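Side-chain contact in 15-O-acetyltransferase (Fusarium sporotrichioides, PDB 3FOT), which transfers an acetyl group to the 15-hydroxyl of trichothecene intermediates during the biosynthesis of mycotoxins such as T-2 toxin: residues A[314-319]-A[383-388]. Sequence-based numbering, arbitrary orientation.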
loop_
_atom_site.group_PDB
_atom_site.type_symbol
_atom_site.label_atom_id
_atom_site.label_comp_id
_atom_site.label_asym_id
_atom_site.label_seq_id
_atom_site.Cartn_x
_atom_site.Cartn_y
_atom_site.Cartn_z
ATOM N N ILE A 314 7.800 -10.857 14.416
ATOM C CA ILE A 314 6.675 -10.112 14.985
ATOM C C ILE A 314 6.042 -10.873 16.149
ATOM O O ILE A 314 5.786 -10.306 17.223
ATOM C CB ILE A 314 5.643 -9.760 13.884
ATOM C CG1 ILE A 314 6.245 -8.628 13.029
ATOM C CG2 ILE A 314 4.273 -9.387 14.478
ATOM C CD1 ILE A 314 5.512 -8.387 11.683
ATOM N N VAL A 315 5.798 -12.160 15.910
ATOM C CA VAL A 315 5.201 -13.054 16.916
ATOM C C VAL A 315 6.131 -13.273 18.101
ATOM O O VAL A 315 5.713 -13.095 19.255
ATOM C CB VAL A 315 4.701 -14.355 16.262
ATOM C CG1 VAL A 315 4.278 -15.382 17.313
ATOM C CG2 VAL A 315 3.495 -14.010 15.388
ATOM N N LEU A 316 7.406 -13.565 17.837
ATOM C CA LEU A 316 8.369 -13.722 18.950
ATOM C C LEU A 316 8.511 -12.439 19.767
ATOM O O LEU A 316 8.598 -12.486 21.005
ATOM C CB LEU A 316 9.753 -14.194 18.456
ATOM C CG LEU A 316 9.979 -15.731 18.443
ATOM C CD1 LEU A 316 8.939 -16.475 17.638
ATOM C CD2 LEU A 316 11.368 -16.079 17.913
ATOM N N ALA A 317 8.515 -11.288 19.087
ATOM C CA ALA A 317 8.605 -9.991 19.782
ATOM C C ALA A 317 7.342 -9.759 20.631
ATOM O O ALA A 317 7.406 -9.230 21.738
ATOM C CB ALA A 317 8.798 -8.839 18.766
ATOM N N LEU A 318 6.203 -10.204 20.122
ATOM C CA LEU A 318 4.947 -10.077 20.859
ATOM C C LEU A 318 4.958 -10.951 22.125
ATOM O O LEU A 318 4.604 -10.478 23.220
ATOM C CB LEU A 318 3.767 -10.459 19.967
ATOM C CG LEU A 318 2.398 -10.470 20.634
ATOM C CD1 LEU A 318 2.015 -9.060 20.949
ATOM C CD2 LEU A 318 1.391 -11.127 19.683
ATOM N N LEU A 319 5.366 -12.208 21.960
ATOM C CA LEU A 319 5.490 -13.163 23.075
ATOM C C LEU A 319 6.493 -12.682 24.113
ATOM O O LEU A 319 6.246 -12.796 25.324
ATOM C CB LEU A 319 5.849 -14.571 22.568
ATOM C CG LEU A 319 4.822 -15.272 21.672
ATOM C CD1 LEU A 319 5.384 -16.547 21.056
ATOM C CD2 LEU A 319 3.521 -15.581 22.449
ATOM N N VAL A 383 16.850 -19.290 16.742
ATOM C CA VAL A 383 16.767 -19.767 15.362
ATOM C C VAL A 383 15.692 -20.845 15.238
ATOM O O VAL A 383 14.888 -20.808 14.311
ATOM C CB VAL A 383 18.160 -20.306 14.881
ATOM C CG1 VAL A 383 18.080 -21.145 13.586
ATOM C CG2 VAL A 383 19.134 -19.151 14.706
ATOM N N ARG A 384 15.664 -21.770 16.201
ATOM C CA ARG A 384 14.729 -22.898 16.141
ATOM C C ARG A 384 13.299 -22.394 16.292
ATOM O O ARG A 384 12.399 -22.856 15.582
ATOM C CB ARG A 384 15.073 -23.975 17.187
ATOM C CG ARG A 384 16.350 -24.774 16.840
ATOM C CD ARG A 384 16.607 -25.990 17.778
ATOM N NE ARG A 384 17.847 -26.682 17.413
ATOM C CZ ARG A 384 17.947 -27.610 16.460
ATOM N NH1 ARG A 384 16.884 -27.982 15.755
ATOM N NH2 ARG A 384 19.122 -28.170 16.195
ATOM N N ALA A 385 13.115 -21.431 17.201
ATOM C CA ALA A 385 11.810 -20.813 17.430
ATOM C C ALA A 385 11.355 -20.073 16.157
ATOM O O ALA A 385 10.205 -20.229 15.705
ATOM C CB ALA A 385 11.876 -19.858 18.630
ATOM N N LEU A 386 12.253 -19.279 15.573
ATOM C CA LEU A 386 11.921 -18.582 14.323
ATOM C C LEU A 386 11.588 -19.555 13.205
ATOM O O LEU A 386 10.621 -19.334 12.473
ATOM C CB LEU A 386 13.063 -17.642 13.908
ATOM C CG LEU A 386 13.201 -16.416 14.798
ATOM C CD1 LEU A 386 14.630 -15.877 14.667
ATOM C CD2 LEU A 386 12.157 -15.329 14.413
ATOM N N GLU A 387 12.379 -20.622 13.074
ATOM C CA GLU A 387 12.127 -21.649 12.054
ATOM C C GLU A 387 10.748 -22.290 12.244
ATOM O O GLU A 387 9.998 -22.463 11.279
ATOM C CB GLU A 387 13.229 -22.715 12.054
ATOM C CG GLU A 387 14.545 -22.222 11.477
ATOM C CD GLU A 387 15.547 -23.322 11.217
ATOM O OE1 GLU A 387 16.746 -23.013 11.112
ATOM O OE2 GLU A 387 15.141 -24.489 11.079
ATOM N N SER A 388 10.412 -22.629 13.483
ATOM C CA SER A 388 9.107 -23.255 13.802
ATOM C C SER A 388 7.972 -22.335 13.371
ATOM O O SER A 388 7.011 -22.748 12.700
ATOM C CB SER A 388 9.015 -23.486 15.321
ATOM O OG SER A 388 7.778 -24.068 15.698
#
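Leu316 reaches from helix 306-321 to Ala385 and Leu386 of helix 379-401, a helix-helix packing contact in this BAHD-superfamily acetyltransferase, away from His414, which binds 15-deacetylcalonectrin. The tight part is small and wholly apolar. One methyl of Leu316, CD2, does all the touching: it lies 3.6 Å from CG of Leu386 and 3.9 Å from CB of Ala385. A long, branched leucine suits the first helix because it must bridge backbones whose nearest CA atoms, those of Leu316 and Leu386, stand 7.6 Å apart. Alanine suits the second because its lone methyl, directed at the other helix, lets the leucine come in close. Leu386 starts off along the flank of its helix, but its CG, anti to the carbonyl carbon (chi1 -71°), brings the branch nearer to Leu316. Phe513 of helix 500-516 and Val373 also touch Leu316, adding further apolar contacts.

The solvent side of helix 379-401 is carried by Arg384, which is exposed and forms a salt bridge with Glu380; a charged side chain fits a surface that meets solvent. Val383, directed away from helix 306-321, nevertheless stays buried against Arg299. Back at the interface, the Leu316 methyl CD2 also lies 3.7 Å from CD2 of Leu386.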